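PDB 5TI1: fumarylacetoacetate hydrolase from Burkholderia xenovorans, which probably hydrolyses fumarylacetoacetate to fumarate and acetoacetate, the last step of phenylalanine and tyrosine breakdown, with a magnesium ion bound in its active site. Local coordinates for residues F37-L42 and L115-D120; N95-L100 and H251-V256; S107-L112 and I290-A295. All coordinates share one frame; numbering follows the deposited sequence.

Interaction 1. Residues F37-L42 and L115-D120; sequences FSIQNL and LLSRDD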
ATOM      1  N   PHE B  37       7.011  26.324  15.806  1.00 40.21           N
ATOM      2  CA  PHE B  37       5.574  26.525  15.711  1.00 46.95           C
ATOM      3  C   PHE B  37       5.184  27.991  15.879  1.00 42.34           C
ATOM      4  O   PHE B  37       4.407  28.358  16.767  1.00 45.33           O
ATOM      5  CB  PHE B  37       4.904  25.603  16.721  1.00 39.10           C
ATOM      6  CG  PHE B  37       5.361  24.174  16.578  1.00 39.18           C
ATOM      7  CD1 PHE B  37       5.243  23.526  15.354  1.00 39.08           C
ATOM      8  CD2 PHE B  37       5.959  23.501  17.637  1.00 40.47           C
ATOM      9  CE1 PHE B  37       5.685  22.222  15.196  1.00 42.12           C
ATOM     10  CE2 PHE B  37       6.401  22.188  17.489  1.00 36.75           C
ATOM     11  CZ  PHE B  37       6.260  21.550  16.270  1.00 41.05           C
ATOM     12  N   SER B  38       5.733  28.826  15.005  1.00 43.47           N
ATOM     13  CA  SER B  38       5.357  30.229  14.907  1.00 50.70           C
ATOM     14  C   SER B  38       3.880  30.353  14.554  1.00 50.93           C
ATOM     15  O   SER B  38       3.259  29.422  14.042  1.00 43.83           O
ATOM     16  CB  SER B  38       6.191  30.912  13.827  1.00 46.65           C
ATOM     17  OG  SER B  38       6.163  30.111  12.645  1.00 45.08           O
ATOM     18  N   ILE B  39       3.318  31.543  14.793  1.00 47.55           N
ATOM     19  CA  ILE B  39       1.934  31.766  14.381  1.00 47.76           C
ATOM     20  C   ILE B  39       1.792  31.629  12.872  1.00 47.09           C
ATOM     21  O   ILE B  39       0.682  31.432  12.367  1.00 46.62           O
ATOM     22  CB  ILE B  39       1.428  33.141  14.872  1.00 50.34           C
ATOM     23  CG1 ILE B  39      -0.103  33.175  14.895  1.00 52.75           C
ATOM     24  CG2 ILE B  39       1.994  34.253  14.011  1.00 52.12           C
ATOM     25  CD1 ILE B  39      -0.686  34.511  15.331  1.00 56.07           C
ATOM     26  N   GLN B  40       2.902  31.713  12.136  1.00 47.12           N
ATOM     27  CA  GLN B  40       2.867  31.543  10.690  1.00 46.54           C
ATOM     28  C   GLN B  40       2.760  30.082  10.275  1.00 44.79           C
ATOM     29  O   GLN B  40       2.449  29.802   9.111  1.00 44.03           O
ATOM     30  CB  GLN B  40       4.114  32.172  10.055  1.00 47.69           C
ATOM     31  CG  GLN B  40       4.137  33.704  10.062  1.00 50.43           C
ATOM     32  CD  GLN B  40       4.587  34.295  11.384  1.00 54.81           C
ATOM     33  OE1 GLN B  40       4.964  33.568  12.307  1.00 50.73           O
ATOM     34  NE2 GLN B  40       4.562  35.626  11.480  1.00 54.37           N
ATOM     35  N   ASN B  41       3.004  29.149  11.192  1.00 43.33           N
ATOM     36  CA  ASN B  41       3.016  27.735  10.846  1.00 43.92           C
ATOM     37  C   ASN B  41       1.604  27.169  10.877  1.00 43.82           C
ATOM     38  O   ASN B  41       0.978  26.987   9.825  1.00 39.14           O
ATOM     39  CB  ASN B  41       3.940  26.963  11.792  1.00 39.69           C
ATOM     40  CG  ASN B  41       4.161  25.528  11.338  1.00 37.65           C
ATOM     41  OD1 ASN B  41       3.482  25.037  10.438  1.00 36.76           O
ATOM     42  ND2 ASN B  41       5.118  24.856  11.955  1.00 43.01           N
ATOM     43  N   LEU B  42       1.099  26.889  12.081  1.00 39.89           N
ATOM     44  CA  LEU B  42      -0.219  26.301  12.295  1.00 38.71           C
ATOM     45  C   LEU B  42      -0.319  24.930  11.620  1.00 45.14           C
ATOM     46  O   LEU B  42      -1.144  24.734  10.713  1.00 42.75           O
ATOM     47  CB  LEU B  42      -1.309  27.250  11.786  1.00 40.03           C
ATOM     48  CG  LEU B  42      -1.164  28.686  12.299  1.00 45.71           C
ATOM     49  CD1 LEU B  42      -2.266  29.590  11.752  1.00 43.69           C
ATOM     50  CD2 LEU B  42      -1.140  28.709  13.822  1.00 43.08           C
ATOM     51  N   LEU B 115      -7.436  34.238  15.799  1.00 55.38           N
ATOM     52  CA  LEU B 115      -7.644  33.997  17.225  1.00 55.14           C
ATOM     53  C   LEU B 115      -6.336  33.931  17.998  1.00 62.55           C
ATOM     54  O   LEU B 115      -6.303  34.281  19.182  1.00 64.36           O
ATOM     55  CB  LEU B 115      -8.430  32.706  17.431  1.00 53.29           C
ATOM     56  CG  LEU B 115      -9.918  32.744  17.102  1.00 59.24           C
ATOM     57  CD1 LEU B 115     -10.456  31.342  16.919  1.00 51.78           C
ATOM     58  CD2 LEU B 115     -10.691  33.469  18.191  1.00 57.67           C
ATOM     59  N   LEU B 116      -5.259  33.482  17.366  1.00 53.26           N
ATOM     60  CA  LEU B 116      -3.981  33.401  18.054  1.00 53.02           C
ATOM     61  C   LEU B 116      -3.189  34.696  17.981  1.00 58.59           C
ATOM     62  O   LEU B 116      -2.151  34.801  18.638  1.00 55.42           O
ATOM     63  CB  LEU B 116      -3.141  32.262  17.475  1.00 50.65           C
ATOM     64  CG  LEU B 116      -3.690  30.855  17.712  1.00 48.30           C
ATOM     65  CD1 LEU B 116      -2.877  29.852  16.920  1.00 46.06           C
ATOM     66  CD2 LEU B 116      -3.660  30.532  19.209  1.00 48.76           C
ATOM     67  N   SER B 117      -3.663  35.676  17.217  1.00 56.83           N
ATOM     68  CA  SER B 117      -2.937  36.925  17.039  1.00 64.40           C
ATOM     69  C   SER B 117      -2.936  37.747  18.319  1.00 61.36           C
ATOM     70  O   SER B 117      -3.947  37.846  19.021  1.00 62.23           O
ATOM     71  CB  SER B 117      -3.552  37.737  15.898  1.00 60.35           C
ATOM     72  OG  SER B 117      -3.519  36.981  14.706  1.00 62.82           O
ATOM     73  N   ARG B 118      -1.784  38.359  18.596  1.00 66.97           N
ATOM     74  CA  ARG B 118      -1.577  39.092  19.843  1.00 68.93           C
ATOM     75  C   ARG B 118      -2.570  40.233  20.021  1.00 70.96           C
ATOM     76  O   ARG B 118      -2.914  40.583  21.157  1.00 71.85           O
ATOM     77  CB  ARG B 118      -0.139  39.599  19.873  1.00 65.54           C
ATOM     78  CG  ARG B 118       0.056  40.989  20.369  1.00 68.89           C
ATOM     79  CD  ARG B 118       1.491  41.366  20.147  1.00 69.47           C
ATOM     80  NE  ARG B 118       2.382  40.393  20.768  1.00 73.05           N
ATOM     81  CZ  ARG B 118       3.704  40.431  20.669  1.00 73.43           C
ATOM     82  NH1 ARG B 118       4.443  39.504  21.269  1.00 75.78           N
ATOM     83  NH2 ARG B 118       4.285  41.401  19.970  1.00 71.15           N
ATOM     84  N   ASP B 119      -3.059  40.806  18.922  1.00 70.52           N
ATOM     85  CA  ASP B 119      -4.010  41.906  18.976  1.00 78.61           C
ATOM     86  C   ASP B 119      -5.460  41.444  19.053  1.00 76.81           C
ATOM     87  O   ASP B 119      -6.360  42.288  19.102  1.00 73.06           O
ATOM     88  CB  ASP B 119      -3.816  42.813  17.758  1.00 86.51           C
ATOM     89  CG  ASP B 119      -2.437  43.444  17.721  1.00 94.91           C
ATOM     90  OD1 ASP B 119      -2.039  44.078  18.724  1.00 99.73           O
ATOM     91  OD2 ASP B 119      -1.746  43.294  16.693  1.00 97.35           O
ATOM     92  N   ASP B 120      -5.712  40.138  19.066  1.00 70.29           N
ATOM     93  CA  ASP B 120      -7.060  39.597  19.165  1.00 67.30           C
ATOM     94  C   ASP B 120      -7.367  39.207  20.607  1.00 72.84           C
ATOM     95  O   ASP B 120      -6.529  38.615  21.295  1.00 69.28           O
ATOM     96  CB  ASP B 120      -7.218  38.387  18.244  1.00 68.53           C
ATOM     97  CG  ASP B 120      -8.667  38.031  17.988  1.00 69.31           C
ATOM     98  OD1 ASP B 120      -9.337  37.535  18.918  1.00 68.87           O
ATOM     99  OD2 ASP B 120      -9.143  38.263  16.854  1.00 71.62           O
TER
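Ile39 lays its CD1 methyl over one face of the flat peptide group that joins Leu116 to Ser117. The methyl is nearly equidistant from the carbonyl and the amide: CD1 of Ile39 lies 3.6 Å from Leu116 O and 3.7 Å from Ser117 N. The carbonyl oxygen of the same peptide accepts a hydrogen bond from Ser25 OG. The setting is the N-terminal domain of the FAH family, known for its SH3-like fold: segment 37-42 is part of the loop leading into strand 44-49, while helix 102-116 runs out within segment 115-120.

A tight bend, closed by Asn41 N giving a hydrogen bond to Ser38 O (2.9 Å), sets Ile39 out towards the helix end. With CG1 anti to the backbone N (chi1 -160°) and the chain carried straight on to CD1, the isoleucine reaches across as an extended finger. It passes Leu116 in the opposite direction, its CD1 4.0 Å from Leu116 CB.

Leu42 uses the other end of the same leucine. Its CD2 methyl meets Leu116 CD1 at 3.7 Å, again with the two side chains running past one another. Ile61 of strand 56-61 touches both leucines, bringing the sheet up against the loop and the helix end.

Beyond the helix the chain makes a type I turn from Ser117 to Asp120. Ser117 turns its OG back to hydrogen-bond to Ser113 O, and Ser117 OG itself lies 3.8 Å from Ile39 CD1.

Interaction 2. Residues N95-L100 and H251-V256; sequences NDFIAL and HIFGMV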
ATOM      1  N   ASN B  95      -8.012  12.592   8.107  1.00 29.17           N
ATOM      2  CA  ASN B  95      -8.539  12.313   6.766  1.00 25.93           C
ATOM      3  C   ASN B  95      -9.840  13.059   6.501  1.00 26.86           C
ATOM      4  O   ASN B  95      -9.962  13.788   5.508  1.00 27.21           O
ATOM      5  CB  ASN B  95      -8.741  10.808   6.580  1.00 25.23           C
ATOM      6  CG  ASN B  95      -7.438  10.029   6.670  1.00 25.15           C
ATOM      7  OD1 ASN B  95      -6.646  10.230   7.590  1.00 24.37           O
ATOM      8  ND2 ASN B  95      -7.216   9.129   5.715  1.00 24.39           N
ATOM      9  N   ASP B  96     -10.824  12.888   7.391  1.00 29.06           N
ATOM     10  CA  ASP B  96     -12.139  13.500   7.196  1.00 29.05           C
ATOM     11  C   ASP B  96     -12.045  15.019   7.068  1.00 31.38           C
ATOM     12  O   ASP B  96     -12.732  15.619   6.234  1.00 30.43           O
ATOM     13  CB  ASP B  96     -13.065  13.111   8.355  1.00 30.60           C
ATOM     14  CG  ASP B  96     -13.545  11.668   8.272  1.00 32.45           C
ATOM     15  OD1 ASP B  96     -13.297  11.013   7.247  1.00 35.36           O
ATOM     16  OD2 ASP B  96     -14.172  11.192   9.233  1.00 36.02           O
ATOM     17  N   PHE B  97     -11.219  15.663   7.901  1.00 33.14           N
ATOM     18  CA  PHE B  97     -11.055  17.110   7.788  1.00 30.58           C
ATOM     19  C   PHE B  97     -10.345  17.496   6.492  1.00 30.27           C
ATOM     20  O   PHE B  97     -10.749  18.453   5.819  1.00 31.18           O
ATOM     21  CB  PHE B  97     -10.290  17.663   8.996  1.00 30.96           C
ATOM     22  CG  PHE B  97      -9.758  19.049   8.773  1.00 38.49           C
ATOM     23  CD1 PHE B  97     -10.619  20.129   8.722  1.00 33.36           C
ATOM     24  CD2 PHE B  97      -8.402  19.266   8.578  1.00 36.70           C
ATOM     25  CE1 PHE B  97     -10.143  21.412   8.507  1.00 36.17           C
ATOM     26  CE2 PHE B  97      -7.919  20.546   8.352  1.00 36.05           C
ATOM     27  CZ  PHE B  97      -8.789  21.618   8.318  1.00 33.98           C
ATOM     28  N   ILE B  98      -9.278  16.772   6.133  1.00 29.14           N
ATOM     29  CA  ILE B  98      -8.589  17.033   4.869  1.00 34.17           C
ATOM     30  C   ILE B  98      -9.552  16.898   3.695  1.00 35.14           C
ATOM     31  O   ILE B  98      -9.586  17.749   2.790  1.00 30.84           O
ATOM     32  CB  ILE B  98      -7.378  16.096   4.709  1.00 28.41           C
ATOM     33  CG1 ILE B  98      -6.289  16.435   5.724  1.00 27.79           C
ATOM     34  CG2 ILE B  98      -6.804  16.215   3.321  1.00 30.40           C
ATOM     35  CD1 ILE B  98      -5.209  15.335   5.857  1.00 26.71           C
ATOM     36  N   ALA B  99     -10.372  15.842   3.705  1.00 28.57           N
ATOM     37  CA  ALA B  99     -11.322  15.609   2.619  1.00 28.72           C
ATOM     38  C   ALA B  99     -12.238  16.802   2.380  1.00 31.48           C
ATOM     39  O   ALA B  99     -12.783  16.935   1.281  1.00 34.67           O
ATOM     40  CB  ALA B  99     -12.161  14.366   2.912  1.00 28.59           C
ATOM     41  N   LEU B 100     -12.395  17.686   3.372  1.00 32.85           N
ATOM     42  CA  LEU B 100     -13.251  18.853   3.207  1.00 37.77           C
ATOM     43  C   LEU B 100     -12.744  19.802   2.132  1.00 32.91           C
ATOM     44  O   LEU B 100     -13.501  20.666   1.682  1.00 37.06           O
ATOM     45  CB  LEU B 100     -13.385  19.601   4.532  1.00 42.99           C
ATOM     46  CG  LEU B 100     -14.218  18.912   5.604  1.00 40.72           C
ATOM     47  CD1 LEU B 100     -14.331  19.829   6.806  1.00 38.78           C
ATOM     48  CD2 LEU B 100     -15.590  18.562   5.034  1.00 37.15           C
ATOM     49  N   HIS B 251      -3.507  19.199  -5.296  1.00 29.74           N
ATOM     50  CA  HIS B 251      -3.905  17.958  -4.646  1.00 29.14           C
ATOM     51  C   HIS B 251      -3.156  17.688  -3.347  1.00 29.46           C
ATOM     52  O   HIS B 251      -3.524  16.752  -2.633  1.00 30.23           O
ATOM     53  CB  HIS B 251      -3.703  16.773  -5.596  1.00 27.39           C
ATOM     54  CG  HIS B 251      -4.591  16.810  -6.803  1.00 27.36           C
ATOM     55  ND1 HIS B 251      -5.559  15.859  -7.048  1.00 26.31           N
ATOM     56  CD2 HIS B 251      -4.666  17.692  -7.828  1.00 30.69           C
ATOM     57  CE1 HIS B 251      -6.178  16.139  -8.182  1.00 26.64           C
ATOM     58  NE2 HIS B 251      -5.657  17.250  -8.673  1.00 29.23           N
ATOM     59  N   ILE B 252      -2.139  18.488  -3.010  1.00 31.65           N
ATOM     60  CA  ILE B 252      -1.262  18.220  -1.868  1.00 29.75           C
ATOM     61  C   ILE B 252      -1.726  19.037  -0.667  1.00 36.61           C
ATOM     62  O   ILE B 252      -1.939  20.252  -0.769  1.00 30.74           O
ATOM     63  CB  ILE B 252       0.206  18.531  -2.209  1.00 30.84           C
ATOM     64  CG1 ILE B 252       0.654  17.715  -3.422  1.00 31.35           C
ATOM     65  CG2 ILE B 252       1.105  18.256  -1.000  1.00 36.27           C
ATOM     66  CD1 ILE B 252       2.101  17.926  -3.791  1.00 35.75           C
ATOM     67  N   PHE B 253      -1.855  18.374   0.484  1.00 30.29           N
ATOM     68  CA  PHE B 253      -2.289  19.027   1.714  1.00 31.62           C
ATOM     69  C   PHE B 253      -1.118  19.614   2.503  1.00 30.12           C
ATOM     70  O   PHE B 253      -1.164  20.769   2.930  1.00 34.68           O
ATOM     71  CB  PHE B 253      -3.065  18.025   2.581  1.00 30.71           C
ATOM     72  CG  PHE B 253      -3.405  18.537   3.953  1.00 35.01           C
ATOM     73  CD1 PHE B 253      -4.265  19.621   4.109  1.00 31.72           C
ATOM     74  CD2 PHE B 253      -2.874  17.923   5.091  1.00 31.43           C
ATOM     75  CE1 PHE B 253      -4.588  20.097   5.373  1.00 31.43           C
ATOM     76  CE2 PHE B 253      -3.186  18.389   6.364  1.00 30.96           C
ATOM     77  CZ  PHE B 253      -4.047  19.481   6.507  1.00 30.57           C
ATOM     78  N   GLY B 254      -0.076  18.828   2.723  1.00 31.68           N
ATOM     79  CA  GLY B 254       1.026  19.293   3.535  1.00 33.94           C
ATOM     80  C   GLY B 254       2.166  18.300   3.524  1.00 38.03           C
ATOM     81  O   GLY B 254       2.183  17.357   2.729  1.00 33.14           O
ATOM     82  N   MET B 255       3.109  18.500   4.453  1.00 34.58           N
ATOM     83  CA  MET B 255       4.346  17.735   4.466  0.50 29.72           C
ATOM     84  C   MET B 255       4.695  17.321   5.887  1.00 32.96           C
ATOM     85  O   MET B 255       4.334  17.998   6.856  1.00 36.18           O
ATOM     86  CB  MET B 255       5.496  18.549   3.869  0.50 31.03           C
ATOM     87  CG  MET B 255       6.719  17.747   3.511  0.50 30.78           C
ATOM     88  SD  MET B 255       7.983  18.825   2.819  0.50 34.33           S
ATOM     89  CE  MET B 255       7.165  19.419   1.339  0.50 32.99           C
ATOM     90  N   VAL B 256       5.401  16.193   5.992  1.00 30.71           N
ATOM     91  CA  VAL B 256       5.984  15.707   7.232  1.00 28.32           C
ATOM     92  C   VAL B 256       7.437  15.335   6.952  1.00 31.27           C
ATOM     93  O   VAL B 256       7.867  15.244   5.803  1.00 30.11           O
ATOM     94  CB  VAL B 256       5.224  14.494   7.803  1.00 32.17           C
ATOM     95  CG1 VAL B 256       3.807  14.887   8.198  1.00 36.53           C
ATOM     96  CG2 VAL B 256       5.238  13.344   6.795  1.00 25.99           C
TER
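Phe253 offers the ring that Ile98 covers. The chain enters the strand at Ile252, and the residue after it turns its side chain toward helix 95-99.

At Phe253, a chi1 of 172° swings the ring away from the backbone N and out to the helix. Ile98 CG1 sits almost exactly above its centre, 3.7 Å from the ring centroid and 9° off the normal: a CH-pi contact on one face. In Ile98 the CG1 branch stands opposite the carbonyl carbon (chi1 -68°), which sends this longer arm over the ring, while the CG2 methyl comes only to 4.2 Å from Phe253 CG. The isoleucine crosses the phenylalanine at about a right angle, and its CD1 continues over the same face towards the CD2-CE2 side, 3.6 Å from Phe253 CD2. At the far end of the ring, Phe253 CZ is 4.4 Å from Phe97 CE2, a looser, oblique meeting. Trp105 adds an edge-to-face stack.

Phe253 has helix-like backbone angles, and both it and Gly254 bond to Val232, consistent with a classic beta bulge. The strand belongs to the mixed sheet of the C-terminal domain, between 223-233 and 284-292, and further along it Asp260 binds the magnesium ion. Past Gly254, Val256 rests against Ile286 and Ile290 of the neighbouring strand 284-292.

Interaction 3. Residues S107-L112 and I290-A295; sequences SVRVQL and IVTLDA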
ATOM      1  N   SER B 107      -9.930  28.381   5.353  1.00 42.56           N
ATOM      2  CA  SER B 107     -10.863  28.952   6.320  1.00 44.04           C
ATOM      3  C   SER B 107     -10.401  28.701   7.756  1.00 54.33           C
ATOM      4  O   SER B 107     -10.298  29.634   8.562  1.00 45.41           O
ATOM      5  CB  SER B 107     -12.259  28.372   6.102  1.00 43.84           C
ATOM      6  OG  SER B 107     -13.171  28.880   7.063  1.00 45.38           O
ATOM      7  N   VAL B 108     -10.120  27.438   8.096  1.00 45.61           N
ATOM      8  CA  VAL B 108      -9.654  27.126   9.445  1.00 41.61           C
ATOM      9  C   VAL B 108      -8.366  27.877   9.756  1.00 47.63           C
ATOM     10  O   VAL B 108      -8.204  28.438  10.847  1.00 43.33           O
ATOM     11  CB  VAL B 108      -9.478  25.604   9.616  1.00 45.17           C
ATOM     12  CG1 VAL B 108      -8.764  25.299  10.926  1.00 39.16           C
ATOM     13  CG2 VAL B 108     -10.825  24.916   9.587  1.00 39.24           C
ATOM     14  N   ARG B 109      -7.434  27.911   8.801  1.00 43.75           N
ATOM     15  CA  ARG B 109      -6.156  28.566   9.048  1.00 42.27           C
ATOM     16  C   ARG B 109      -6.331  30.061   9.314  1.00 44.72           C
ATOM     17  O   ARG B 109      -5.660  30.628  10.185  1.00 46.47           O
ATOM     18  CB  ARG B 109      -5.219  28.341   7.868  1.00 41.42           C
ATOM     19  CG  ARG B 109      -3.959  29.142   8.000  1.00 42.40           C
ATOM     20  CD  ARG B 109      -3.055  28.990   6.819  1.00 41.84           C
ATOM     21  NE  ARG B 109      -1.920  29.879   6.979  1.00 45.58           N
ATOM     22  CZ  ARG B 109      -0.824  29.544   7.643  1.00 51.18           C
ATOM     23  NH1 ARG B 109      -0.734  28.332   8.179  1.00 40.86           N
ATOM     24  NH2 ARG B 109       0.174  30.412   7.770  1.00 50.24           N
ATOM     25  N   VAL B 110      -7.235  30.711   8.582  1.00 45.88           N
ATOM     26  CA  VAL B 110      -7.455  32.138   8.782  1.00 50.19           C
ATOM     27  C   VAL B 110      -8.121  32.397  10.129  1.00 49.49           C
ATOM     28  O   VAL B 110      -7.736  33.320  10.856  1.00 52.23           O
ATOM     29  CB  VAL B 110      -8.276  32.725   7.612  1.00 49.41           C
ATOM     30  CG1 VAL B 110      -8.623  34.176   7.893  1.00 52.22           C
ATOM     31  CG2 VAL B 110      -7.494  32.622   6.319  1.00 48.67           C
ATOM     32  N   GLN B 111      -9.136  31.601  10.479  1.00 50.39           N
ATOM     33  CA  GLN B 111      -9.790  31.765  11.775  1.00 49.74           C
ATOM     34  C   GLN B 111      -8.791  31.589  12.915  1.00 58.92           C
ATOM     35  O   GLN B 111      -8.733  32.406  13.845  1.00 51.17           O
ATOM     36  CB  GLN B 111     -10.941  30.767  11.909  1.00 48.73           C
ATOM     37  CG  GLN B 111     -12.091  30.986  10.926  1.00 55.27           C
ATOM     38  CD  GLN B 111     -13.139  29.887  11.011  1.00 55.95           C
ATOM     39  OE1 GLN B 111     -13.954  29.860  11.933  1.00 60.50           O
ATOM     40  NE2 GLN B 111     -13.112  28.968  10.057  1.00 54.32           N
ATOM     41  N   LEU B 112      -7.981  30.532  12.844  1.00 47.24           N
ATOM     42  CA  LEU B 112      -7.011  30.255  13.900  1.00 49.02           C
ATOM     43  C   LEU B 112      -5.972  31.364  14.002  1.00 48.29           C
ATOM     44  O   LEU B 112      -5.650  31.829  15.102  1.00 49.42           O
ATOM     45  CB  LEU B 112      -6.335  28.908  13.644  1.00 44.30           C
ATOM     46  CG  LEU B 112      -7.040  27.691  14.240  1.00 48.91           C
ATOM     47  CD1 LEU B 112      -6.341  26.411  13.815  1.00 42.23           C
ATOM     48  CD2 LEU B 112      -7.079  27.800  15.758  1.00 44.14           C
ATOM     49  N   ILE B 290       1.609  17.854  10.467  1.00 29.37           N
ATOM     50  CA  ILE B 290       1.567  18.080   9.027  1.00 29.74           C
ATOM     51  C   ILE B 290       1.601  19.581   8.804  1.00 31.01           C
ATOM     52  O   ILE B 290       0.651  20.287   9.146  1.00 34.89           O
ATOM     53  CB  ILE B 290       0.343  17.446   8.364  1.00 28.45           C
ATOM     54  CG1 ILE B 290       0.351  15.930   8.574  1.00 27.00           C
ATOM     55  CG2 ILE B 290       0.383  17.737   6.884  1.00 28.62           C
ATOM     56  CD1 ILE B 290      -0.788  15.218   7.861  1.00 29.53           C
ATOM     57  N   VAL B 291       2.712  20.066   8.262  1.00 31.76           N
ATOM     58  CA  VAL B 291       2.856  21.483   7.931  1.00 33.40           C
ATOM     59  C   VAL B 291       2.168  21.702   6.592  1.00 36.64           C
ATOM     60  O   VAL B 291       2.507  21.037   5.607  1.00 36.44           O
ATOM     61  CB  VAL B 291       4.337  21.889   7.873  1.00 34.31           C
ATOM     62  CG1 VAL B 291       4.486  23.318   7.329  1.00 36.09           C
ATOM     63  CG2 VAL B 291       5.003  21.764   9.263  1.00 34.46           C
ATOM     64  N   THR B 292       1.178  22.598   6.557  1.00 34.22           N
ATOM     65  CA  THR B 292       0.363  22.755   5.353  1.00 39.92           C
ATOM     66  C   THR B 292       1.168  23.355   4.207  1.00 37.90           C
ATOM     67  O   THR B 292       2.088  24.153   4.402  1.00 37.08           O
ATOM     68  CB  THR B 292      -0.865  23.643   5.599  1.00 39.54           C
ATOM     69  OG1 THR B 292      -0.451  24.946   6.041  1.00 38.87           O
ATOM     70  CG2 THR B 292      -1.802  23.020   6.619  1.00 37.58           C
ATOM     71  N   LEU B 293       0.790  22.968   2.992  1.00 36.45           N
ATOM     72  CA  LEU B 293       1.447  23.512   1.815  1.00 35.37           C
ATOM     73  C   LEU B 293       1.290  25.028   1.753  1.00 37.27           C
ATOM     74  O   LEU B 293       2.216  25.739   1.341  1.00 44.56           O
ATOM     75  CB  LEU B 293       0.891  22.841   0.561  1.00 39.54           C
ATOM     76  CG  LEU B 293       1.704  23.193  -0.683  1.00 48.62           C
ATOM     77  CD1 LEU B 293       3.084  22.550  -0.621  1.00 48.87           C
ATOM     78  CD2 LEU B 293       0.967  22.803  -1.951  1.00 52.84           C
ATOM     79  N   ASP B 294       0.141  25.545   2.200  1.00 37.63           N
ATOM     80  CA  ASP B 294      -0.047  26.993   2.272  1.00 42.72           C
ATOM     81  C   ASP B 294       0.963  27.646   3.213  1.00 49.88           C
ATOM     82  O   ASP B 294       1.525  28.701   2.894  1.00 42.47           O
ATOM     83  CB  ASP B 294      -1.480  27.313   2.704  1.00 39.72           C
ATOM     84  CG  ASP B 294      -2.458  27.262   1.540  1.00 45.83           C
ATOM     85  OD1 ASP B 294      -2.025  27.579   0.415  1.00 47.41           O
ATOM     86  OD2 ASP B 294      -3.639  26.903   1.739  1.00 41.17           O
ATOM     87  N   ALA B 295       1.218  27.032   4.375  1.00 39.99           N
ATOM     88  CA  ALA B 295       2.192  27.610   5.295  1.00 43.94           C
ATOM     89  C   ALA B 295       3.585  27.644   4.682  1.00 41.57           C
ATOM     90  O   ALA B 295       4.398  28.500   5.040  1.00 43.10           O
ATOM     91  CB  ALA B 295       2.210  26.831   6.617  1.00 41.15           C
TER
HETATM   92  O   HOH W   1      -2.313  25.901   8.322  1.00 31.87           O
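Segment 107-112 of helix 102-116 keeps its backbone well clear of 290-295, where the end of strand 284-292 runs into a weakly bonded helical turn; the closest CA atoms, those of Arg109 and Ala295, are 9.2 Å apart. Arg109 spans the gap. With CG trans to the main-chain nitrogen (chi1 173°), the extended chain brings the guanidinium to Ala295, and the last turn about NE (chi4 87°) sets its plane across the chain, with Ala295 CA over one face. Ala295 CB is 3.7 Å from Arg109 NH1.

Thr292 OG1 stands 4.0 Å from Arg109 NH1, and a water joins the two. It lies in the guanidinium plane at the edge, accepting from Arg109 NH1 at 2.9 Å, and is 3.1 Å from Thr292 OG1. The guanidinium also bonds to the loop that precedes strand 44-49: NH2 to Gln40 O, NH1 to Asn41 O, and NE to Thr18 OG1. Several acceptors thus fix the rotation of a buried, probably charged group.

Thr292 OG1 also accepts from Ala295 N at 3.1 Å, the hallmark of a threonine N-cap on the short helix that follows a sheet strand.

All three contacts are buried, and none belongs to the surface. Interaction 1 stays inside the N-terminal domain, while interactions 2 and 3 tie that domain to the sheet of the C-terminal one through the successive helices 95-99 and 102-116. Interactions 1 and 2 are apolar, one built from aliphatic methyls and a peptide face, the other from an aromatic ring. Interaction 3 mixes packing on a guanidinium face with a water bridge. Arg109, on the helix that both share, couples interaction 3 to the loop of interaction 1. Interactions 2 and 3 meet across neighbouring strands, with Met255 N bonded to Val291 O and Leu293 N to Phe253 O.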